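Local coordinates for protein putative agmatine deiminase (Streptococcus mutans, PDB 2EWO) that probably hydrolyses agmatine to N-carbamoylputrescine and ammonia, at residues R4-P18 and T104-D117. Residues are numbered along the deposited sequence; the frame is centred on the assembly and turned at random.
Sequences RIKNTTPKQDGFRMP and TFLVNDKGDLRAVD
Phe15 reaches into the beta-hairpin formed by strands 104-107 and 113-117, and its ring ends up between Asn108 and Arg114. In this pentein beta/alpha propeller the hairpin ends a mixed four-stranded sheet, 104-107 at one edge and 4-5 at the other, with 152-155 between 4-5 and the hairpin. Phe15 CB lies 3.9 Å from Leu106 CB. With CG anti to the carbonyl carbon (chi1 -73°), the ring runs past the Val107 carbonyl; CD2 and CE2 then meet CB of Arg114, CD1 and CE1 lie between Asn108 CB and Arg114 NE, and CZ at the tip meets CD and NE of Arg114. On one face Asn108 CB stands nearly over the centre, a CH-pi contact 3.6 Å from the centroid. The opposite face carries the Arg114 side chain, whose guanidinium plane is turned just 13° from the ring.

That guanidinium is steered from its edge: Arg114 NH2 donates to Asp13 OD2, 2.8 Å away in the guanidinium plane, and the oxygen accepts with its anti lone pair, while Tyr153 on the neighbouring strand bonds NE. Asp13 is itself fixed by Thr8 OG1, bonded to its other oxygen. Beyond Phe15, Arg16 N donates to Val107 O at 2.9 Å; before it, Pro10 CG packs on Leu106 CD1. Two further salt bridges lie near the ends of segment 4-18. Arg4 NH1 meets Asp117 OD2 at 3.1 Å, and Arg16, its NH2 held by Glu22, places NH1 2.7 Å from Asp109 OD1.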
ATOM      1  N   ARG A   4      -4.505  28.080  -1.579  1.00 24.07           N
ATOM      2  CA  ARG A   4      -5.519  28.028  -2.633  1.00 22.60           C
ATOM      3  C   ARG A   4      -6.366  29.286  -2.707  1.00 22.59           C
ATOM      4  O   ARG A   4      -7.166  29.552  -1.819  1.00 20.57           O
ATOM      5  CB  ARG A   4      -6.462  26.830  -2.419  1.00 19.31           C
ATOM      6  CG  ARG A   4      -5.828  25.459  -2.635  1.00 17.05           C
ATOM      7  CD  ARG A   4      -6.403  24.715  -3.845  1.00 14.89           C
ATOM      8  NE  ARG A   4      -7.248  23.586  -3.444  1.00 13.56           N
ATOM      9  CZ  ARG A   4      -7.407  22.465  -4.148  1.00 13.62           C
ATOM     10  NH1 ARG A   4      -6.776  22.304  -5.311  1.00 12.25           N
ATOM     11  NH2 ARG A   4      -8.188  21.497  -3.681  1.00 11.60           N
ATOM     12  N   ILE A   5      -6.188  30.059  -3.768  1.00 17.08           N
ATOM     13  CA  ILE A   5      -6.993  31.259  -3.947  1.00 17.08           C
ATOM     14  C   ILE A   5      -8.381  30.752  -4.295  1.00 17.08           C
ATOM     15  O   ILE A   5      -8.528  29.875  -5.148  1.00 17.08           O
ATOM     16  CB  ILE A   5      -6.471  32.114  -5.096  1.00 23.43           C
ATOM     17  CG1 ILE A   5      -7.559  33.089  -5.547  1.00 24.82           C
ATOM     18  CG2 ILE A   5      -5.986  31.210  -6.212  1.00 23.55           C
ATOM     19  CD1 ILE A   5      -7.952  34.100  -4.478  1.00 25.66           C
ATOM     20  N   LYS A   6      -9.405  31.307  -3.655  1.00 29.54           N
ATOM     21  CA  LYS A   6     -10.741  30.817  -3.928  1.00 30.28           C
ATOM     22  C   LYS A   6     -11.860  31.801  -4.204  1.00 29.76           C
ATOM     23  O   LYS A   6     -12.943  31.386  -4.610  1.00 28.86           O
ATOM     24  CB  LYS A   6     -11.164  29.860  -2.812  1.00 19.52           C
ATOM     25  CG  LYS A   6     -10.732  30.271  -1.407  1.00 19.56           C
ATOM     26  CD  LYS A   6     -11.141  29.212  -0.383  1.00 19.88           C
ATOM     27  CE  LYS A   6     -10.550  27.842  -0.715  1.00 20.28           C
ATOM     28  NZ  LYS A   6     -10.951  26.778   0.252  1.00 20.01           N
ATOM     29  N   ASN A   7     -11.626  33.090  -4.020  1.00 10.07           N
ATOM     30  CA  ASN A   7     -12.705  34.035  -4.271  1.00 10.07           C
ATOM     31  C   ASN A   7     -12.608  34.848  -5.548  1.00 10.07           C
ATOM     32  O   ASN A   7     -13.453  35.700  -5.814  1.00 10.07           O
ATOM     33  CB  ASN A   7     -12.870  34.959  -3.073  1.00 39.67           C
ATOM     34  CG  ASN A   7     -13.726  34.337  -1.990  1.00 41.88           C
ATOM     35  OD1 ASN A   7     -14.922  34.092  -2.192  1.00 41.89           O
ATOM     36  ND2 ASN A   7     -13.119  34.057  -0.838  1.00 42.87           N
ATOM     37  N   THR A   8     -11.593  34.567  -6.352  1.00 10.63           N
ATOM     38  CA  THR A   8     -11.401  35.296  -7.589  1.00 10.02           C
ATOM     39  C   THR A   8     -10.857  34.363  -8.655  1.00 10.76           C
ATOM     40  O   THR A   8     -10.396  33.263  -8.354  1.00 10.02           O
ATOM     41  CB  THR A   8     -10.426  36.450  -7.381  1.00 10.00           C
ATOM     42  OG1 THR A   8      -9.207  35.940  -6.829  1.00 10.00           O
ATOM     43  CG2 THR A   8     -11.013  37.476  -6.424  1.00 10.00           C
ATOM     44  N   THR A   9     -10.907  34.809  -9.905  1.00 24.27           N
ATOM     45  CA  THR A   9     -10.428  34.000 -11.016  1.00 24.77           C
ATOM     46  C   THR A   9      -9.179  34.598 -11.649  1.00 25.05           C
ATOM     47  O   THR A   9      -8.970  35.815 -11.614  1.00 25.49           O
ATOM     48  CB  THR A   9     -11.500  33.872 -12.107  1.00 34.07           C
ATOM     49  OG1 THR A   9     -11.122  32.843 -13.028  1.00 35.92           O
ATOM     50  CG2 THR A   9     -11.642  35.185 -12.870  1.00 33.11           C
ATOM     51  N   PRO A  10      -8.336  33.746 -12.256  1.00 10.91           N
ATOM     52  CA  PRO A  10      -7.099  34.197 -12.901  1.00 11.35           C
ATOM     53  C   PRO A  10      -7.260  35.451 -13.770  1.00 11.64           C
ATOM     54  O   PRO A  10      -6.358  36.287 -13.830  1.00 11.56           O
ATOM     55  CB  PRO A  10      -6.681  32.974 -13.711  1.00 10.00           C
ATOM     56  CG  PRO A  10      -7.111  31.856 -12.839  1.00 10.00           C
ATOM     57  CD  PRO A  10      -8.492  32.289 -12.406  1.00 10.00           C
ATOM     58  N   LYS A  11      -8.405  35.576 -14.438  1.00 10.00           N
ATOM     59  CA  LYS A  11      -8.661  36.732 -15.290  1.00 10.00           C
ATOM     60  C   LYS A  11      -8.613  38.006 -14.459  1.00 10.00           C
ATOM     61  O   LYS A  11      -7.982  38.985 -14.845  1.00 10.00           O
ATOM     62  CB  LYS A  11     -10.030  36.618 -15.971  1.00 38.83           C
ATOM     63  CG  LYS A  11     -10.383  37.809 -16.875  1.00 38.96           C
ATOM     64  CD  LYS A  11     -11.862  37.833 -17.260  1.00 39.13           C
ATOM     65  CE  LYS A  11     -12.223  36.734 -18.252  1.00 38.75           C
ATOM     66  NZ  LYS A  11     -11.678  37.001 -19.609  1.00 38.66           N
ATOM     67  N   GLN A  12      -9.283  37.983 -13.313  1.00 18.30           N
ATOM     68  CA  GLN A  12      -9.319  39.133 -12.428  1.00 18.39           C
ATOM     69  C   GLN A  12      -7.982  39.316 -11.742  1.00 19.34           C
ATOM     70  O   GLN A  12      -7.501  40.441 -11.587  1.00 18.92           O
ATOM     71  CB  GLN A  12     -10.382  38.933 -11.363  1.00 31.99           C
ATOM     72  CG  GLN A  12     -11.626  38.286 -11.890  1.00 33.51           C
ATOM     73  CD  GLN A  12     -12.361  37.523 -10.814  1.00 33.65           C
ATOM     74  OE1 GLN A  12     -13.325  36.812 -11.093  1.00 33.75           O
ATOM     75  NE2 GLN A  12     -11.911  37.665  -9.575  1.00 33.72           N
ATOM     76  N   ASP A  13      -7.389  38.199 -11.325  1.00 10.00           N
ATOM     77  CA  ASP A  13      -6.099  38.209 -10.628  1.00 10.00           C
ATOM     78  C   ASP A  13      -4.919  38.580 -11.523  1.00 10.00           C
ATOM     79  O   ASP A  13      -3.805  38.779 -11.037  1.00 10.00           O
ATOM     80  CB  ASP A  13      -5.846  36.842  -9.980  1.00 60.00           C
ATOM     81  CG  ASP A  13      -6.757  36.581  -8.796  1.00 60.00           C
ATOM     82  OD1 ASP A  13      -7.957  36.910  -8.888  1.00 60.00           O
ATOM     83  OD2 ASP A  13      -6.271  36.036  -7.781  1.00 60.00           O
ATOM     84  N   GLY A  14      -5.168  38.669 -12.827  1.00 10.43           N
ATOM     85  CA  GLY A  14      -4.112  39.027 -13.751  1.00 10.00           C
ATOM     86  C   GLY A  14      -3.126  37.913 -14.046  1.00 10.00           C
ATOM     87  O   GLY A  14      -1.914  38.118 -13.967  1.00 10.00           O
ATOM     88  N   PHE A  15      -3.635  36.724 -14.357  1.00 10.00           N
ATOM     89  CA  PHE A  15      -2.774  35.594 -14.700  1.00 10.00           C
ATOM     90  C   PHE A  15      -3.274  35.002 -16.006  1.00 10.00           C
ATOM     91  O   PHE A  15      -4.423  35.218 -16.388  1.00 10.00           O
ATOM     92  CB  PHE A  15      -2.781  34.525 -13.605  1.00 10.00           C
ATOM     93  CG  PHE A  15      -2.031  34.919 -12.364  1.00 10.00           C
ATOM     94  CD1 PHE A  15      -2.491  35.959 -11.554  1.00 10.00           C
ATOM     95  CD2 PHE A  15      -0.874  34.241 -11.989  1.00 10.00           C
ATOM     96  CE1 PHE A  15      -1.815  36.314 -10.390  1.00 10.00           C
ATOM     97  CE2 PHE A  15      -0.188  34.590 -10.826  1.00 10.00           C
ATOM     98  CZ  PHE A  15      -0.663  35.629 -10.024  1.00 10.00           C
ATOM     99  N   ARG A  16      -2.410  34.254 -16.684  1.00 16.05           N
ATOM    100  CA  ARG A  16      -2.753  33.658 -17.975  1.00 15.94           C
ATOM    101  C   ARG A  16      -1.850  32.494 -18.337  1.00 14.48           C
ATOM    102  O   ARG A  16      -0.630  32.583 -18.208  1.00 13.91           O
ATOM    103  CB  ARG A  16      -2.640  34.713 -19.086  1.00 14.13           C
ATOM    104  CG  ARG A  16      -1.368  35.569 -18.993  1.00 16.38           C
ATOM    105  CD  ARG A  16      -1.108  36.399 -20.242  1.00 18.81           C
ATOM    106  NE  ARG A  16      -0.432  35.629 -21.285  1.00 20.78           N
ATOM    107  CZ  ARG A  16       0.851  35.277 -21.248  1.00 21.50           C
ATOM    108  NH1 ARG A  16       1.607  35.634 -20.221  1.00 21.95           N
ATOM    109  NH2 ARG A  16       1.379  34.552 -22.230  1.00 22.23           N
HETATM  110  N   MSE A  17      -2.454  31.406 -18.802  1.00 10.00           N
HETATM  111  CA  MSE A  17      -1.675  30.254 -19.214  1.00 10.00           C
HETATM  112  C   MSE A  17      -0.842  30.725 -20.404  1.00 10.00           C
HETATM  113  O   MSE A  17      -1.390  31.041 -21.465  1.00 10.00           O
HETATM  114  CB  MSE A  17      -2.586  29.103 -19.640  1.00 14.24           C
HETATM  115  CG  MSE A  17      -1.828  27.932 -20.267  1.00 20.04           C
HETATM  116 SE   MSE A  17      -2.960  26.440 -20.857  1.00 27.52          SE
HETATM  117  CE  MSE A  17      -1.657  24.985 -20.797  1.00 21.63           C
ATOM    118  N   PRO A  18       0.493  30.784 -20.236  1.00 10.00           N
ATOM    119  CA  PRO A  18       1.440  31.218 -21.261  1.00 10.00           C
ATOM    120  C   PRO A  18       1.596  30.121 -22.291  1.00 10.00           C
ATOM    121  O   PRO A  18       1.411  28.951 -21.972  1.00 10.00           O
ATOM    122  CB  PRO A  18       2.713  31.410 -20.463  1.00 10.00           C
ATOM    123  CG  PRO A  18       2.666  30.211 -19.574  1.00 10.00           C
ATOM    124  CD  PRO A  18       1.226  30.271 -19.062  1.00 10.00           C
ATOM    125  N   THR A 104      -2.198  23.063 -14.383  1.00 11.39           N
ATOM    126  CA  THR A 104      -2.077  23.900 -15.567  1.00 10.00           C
ATOM    127  C   THR A 104      -1.637  25.244 -15.028  1.00 10.00           C
ATOM    128  O   THR A 104      -2.465  26.076 -14.670  1.00 10.00           O
ATOM    129  CB  THR A 104      -3.452  24.050 -16.281  1.00 10.00           C
ATOM    130  OG1 THR A 104      -3.933  22.760 -16.682  1.00 10.00           O
ATOM    131  CG2 THR A 104      -3.342  24.934 -17.502  1.00 10.00           C
ATOM    132  N   PHE A 105      -0.327  25.450 -14.962  1.00 10.00           N
ATOM    133  CA  PHE A 105       0.233  26.694 -14.430  1.00 10.00           C
ATOM    134  C   PHE A 105      -0.241  28.011 -15.056  1.00 10.00           C
ATOM    135  O   PHE A 105      -0.852  28.041 -16.121  1.00 10.00           O
ATOM    136  CB  PHE A 105       1.747  26.620 -14.491  1.00 10.00           C
ATOM    137  CG  PHE A 105       2.301  25.414 -13.816  1.00 10.00           C
ATOM    138  CD1 PHE A 105       2.462  24.223 -14.511  1.00 10.00           C
ATOM    139  CD2 PHE A 105       2.664  25.460 -12.483  1.00 10.00           C
ATOM    140  CE1 PHE A 105       2.982  23.086 -13.890  1.00 10.00           C
ATOM    141  CE2 PHE A 105       3.184  24.333 -11.851  1.00 10.00           C
ATOM    142  CZ  PHE A 105       3.344  23.142 -12.560  1.00 10.00           C
ATOM    143  N   LEU A 106       0.035  29.102 -14.358  1.00 10.00           N
ATOM    144  CA  LEU A 106      -0.355  30.418 -14.819  1.00 10.00           C
ATOM    145  C   LEU A 106       0.780  31.375 -14.511  1.00 12.88           C
ATOM    146  O   LEU A 106       1.766  31.002 -13.876  1.00 14.72           O
ATOM    147  CB  LEU A 106      -1.627  30.884 -14.104  1.00 10.14           C
ATOM    148  CG  LEU A 106      -2.869  29.994 -14.218  1.00 10.14           C
ATOM    149  CD1 LEU A 106      -3.906  30.466 -13.231  1.00 10.14           C
ATOM    150  CD2 LEU A 106      -3.422  30.025 -15.634  1.00 10.60           C
ATOM    151  N   VAL A 107       0.641  32.615 -14.958  1.00 10.00           N
ATOM    152  CA  VAL A 107       1.669  33.606 -14.711  1.00 10.00           C
ATOM    153  C   VAL A 107       1.055  34.996 -14.826  1.00 10.00           C
ATOM    154  O   VAL A 107       0.126  35.213 -15.599  1.00 10.00           O
ATOM    155  CB  VAL A 107       2.821  33.434 -15.712  1.00 10.83           C
ATOM    156  CG1 VAL A 107       2.299  33.572 -17.126  1.00 10.83           C
ATOM    157  CG2 VAL A 107       3.913  34.452 -15.416  1.00 10.83           C
ATOM    158  N   ASN A 108       1.566  35.929 -14.033  1.00 10.00           N
ATOM    159  CA  ASN A 108       1.064  37.295 -14.028  1.00 10.00           C
ATOM    160  C   ASN A 108       2.020  38.228 -14.769  1.00 10.00           C
ATOM    161  O   ASN A 108       1.821  39.444 -14.819  1.00 10.00           O
ATOM    162  CB  ASN A 108       0.849  37.758 -12.576  1.00 11.63           C
ATOM    163  CG  ASN A 108       2.127  37.708 -11.738  1.00 10.88           C
ATOM    164  OD1 ASN A 108       2.936  36.792 -11.868  1.00 10.57           O
ATOM    165  ND2 ASN A 108       2.297  38.685 -10.866  1.00 10.61           N
ATOM    166  N   ASP A 109       3.062  37.633 -15.342  1.00 11.40           N
ATOM    167  CA  ASP A 109       4.063  38.361 -16.113  1.00 13.28           C
ATOM    168  C   ASP A 109       4.796  39.366 -15.240  1.00 13.22           C
ATOM    169  O   ASP A 109       5.288  40.385 -15.721  1.00 13.52           O
ATOM    170  CB  ASP A 109       3.392  39.075 -17.296  1.00 49.81           C
ATOM    171  CG  ASP A 109       2.638  38.107 -18.221  1.00 51.61           C
ATOM    172  OD1 ASP A 109       3.226  37.057 -18.595  1.00 50.70           O
ATOM    173  OD2 ASP A 109       1.469  38.410 -18.582  1.00 51.02           O
ATOM    174  N   LYS A 110       4.875  39.057 -13.951  1.00 10.00           N
ATOM    175  CA  LYS A 110       5.524  39.933 -12.983  1.00 10.00           C
ATOM    176  C   LYS A 110       6.388  39.112 -12.047  1.00 10.00           C
ATOM    177  O   LYS A 110       6.884  39.616 -11.033  1.00 10.00           O
ATOM    178  CB  LYS A 110       4.459  40.659 -12.178  1.00 45.40           C
ATOM    179  CG  LYS A 110       3.476  41.430 -13.020  1.00 44.14           C
ATOM    180  CD  LYS A 110       2.149  41.505 -12.320  1.00 44.62           C
ATOM    181  CE  LYS A 110       1.382  42.767 -12.682  1.00 45.78           C
ATOM    182  NZ  LYS A 110       1.877  43.986 -11.954  1.00 45.51           N
ATOM    183  N   GLY A 111       6.541  37.834 -12.393  1.00 21.37           N
ATOM    184  CA  GLY A 111       7.344  36.923 -11.594  1.00 23.33           C
ATOM    185  C   GLY A 111       6.564  35.834 -10.871  1.00 23.93           C
ATOM    186  O   GLY A 111       7.024  34.695 -10.782  1.00 23.84           O
ATOM    187  N   ASP A 112       5.388  36.187 -10.354  1.00 22.05           N
ATOM    188  CA  ASP A 112       4.541  35.249  -9.617  1.00 21.71           C
ATOM    189  C   ASP A 112       4.095  34.058 -10.487  1.00 20.20           C
ATOM    190  O   ASP A 112       3.859  34.203 -11.689  1.00 20.50           O
ATOM    191  CB  ASP A 112       3.301  35.979  -9.053  1.00 58.83           C
ATOM    192  CG  ASP A 112       3.652  37.275  -8.287  1.00 60.00           C
ATOM    193  OD1 ASP A 112       4.836  37.468  -7.904  1.00 60.00           O
ATOM    194  OD2 ASP A 112       2.732  38.100  -8.060  1.00 59.91           O
ATOM    195  N   LEU A 113       3.997  32.881  -9.874  1.00 14.14           N
ATOM    196  CA  LEU A 113       3.560  31.671 -10.574  1.00 11.25           C
ATOM    197  C   LEU A 113       2.368  31.058  -9.844  1.00 10.16           C
ATOM    198  O   LEU A 113       2.491  30.614  -8.706  1.00 10.16           O
ATOM    199  CB  LEU A 113       4.689  30.637 -10.641  1.00 10.00           C
ATOM    200  CG  LEU A 113       4.289  29.265 -11.219  1.00 10.00           C
ATOM    201  CD1 LEU A 113       3.963  29.399 -12.697  1.00 10.00           C
ATOM    202  CD2 LEU A 113       5.413  28.263 -11.020  1.00 10.00           C
ATOM    203  N   ARG A 114       1.222  31.035 -10.514  1.00 10.18           N
ATOM    204  CA  ARG A 114      -0.001  30.484  -9.958  1.00 10.00           C
ATOM    205  C   ARG A 114      -0.332  29.191 -10.703  1.00 10.00           C
ATOM    206  O   ARG A 114       0.542  28.602 -11.332  1.00 10.40           O
ATOM    207  CB  ARG A 114      -1.121  31.487 -10.152  1.00 10.00           C
ATOM    208  CG  ARG A 114      -1.876  31.812  -8.911  1.00 10.00           C
ATOM    209  CD  ARG A 114      -1.372  33.060  -8.240  1.00 10.00           C
ATOM    210  NE  ARG A 114      -2.505  33.932  -7.956  1.00 10.00           N
ATOM    211  CZ  ARG A 114      -2.543  34.835  -6.983  1.00 10.00           C
ATOM    212  NH1 ARG A 114      -1.493  34.999  -6.184  1.00 10.00           N
ATOM    213  NH2 ARG A 114      -3.643  35.559  -6.802  1.00 10.00           N
ATOM    214  N   ALA A 115      -1.587  28.749 -10.638  1.00 14.44           N
ATOM    215  CA  ALA A 115      -2.015  27.528 -11.341  1.00 15.92           C
ATOM    216  C   ALA A 115      -3.519  27.275 -11.236  1.00 16.60           C
ATOM    217  O   ALA A 115      -4.191  27.805 -10.358  1.00 17.04           O
ATOM    218  CB  ALA A 115      -1.251  26.306 -10.821  1.00 10.00           C
ATOM    219  N   VAL A 116      -4.049  26.465 -12.142  1.00 10.00           N
ATOM    220  CA  VAL A 116      -5.468  26.152 -12.113  1.00 10.00           C
ATOM    221  C   VAL A 116      -5.619  24.645 -12.062  1.00 10.00           C
ATOM    222  O   VAL A 116      -5.228  23.944 -12.993  1.00 10.00           O
ATOM    223  CB  VAL A 116      -6.213  26.700 -13.354  1.00 26.08           C
ATOM    224  CG1 VAL A 116      -5.409  26.427 -14.602  1.00 26.81           C
ATOM    225  CG2 VAL A 116      -7.587  26.048 -13.471  1.00 26.26           C
ATOM    226  N   ASP A 117      -6.165  24.149 -10.958  1.00 16.53           N
ATOM    227  CA  ASP A 117      -6.364  22.717 -10.791  1.00 15.02           C
ATOM    228  C   ASP A 117      -7.796  22.366 -11.183  1.00 13.65           C
ATOM    229  O   ASP A 117      -8.750  22.834 -10.561  1.00 13.38           O
ATOM    230  CB  ASP A 117      -6.070  22.319  -9.337  1.00 10.67           C
ATOM    231  CG  ASP A 117      -6.338  20.851  -9.061  1.00 11.89           C
ATOM    232  OD1 ASP A 117      -6.388  20.047 -10.020  1.00 12.62           O
ATOM    233  OD2 ASP A 117      -6.483  20.499  -7.872  1.00 12.25           O
TER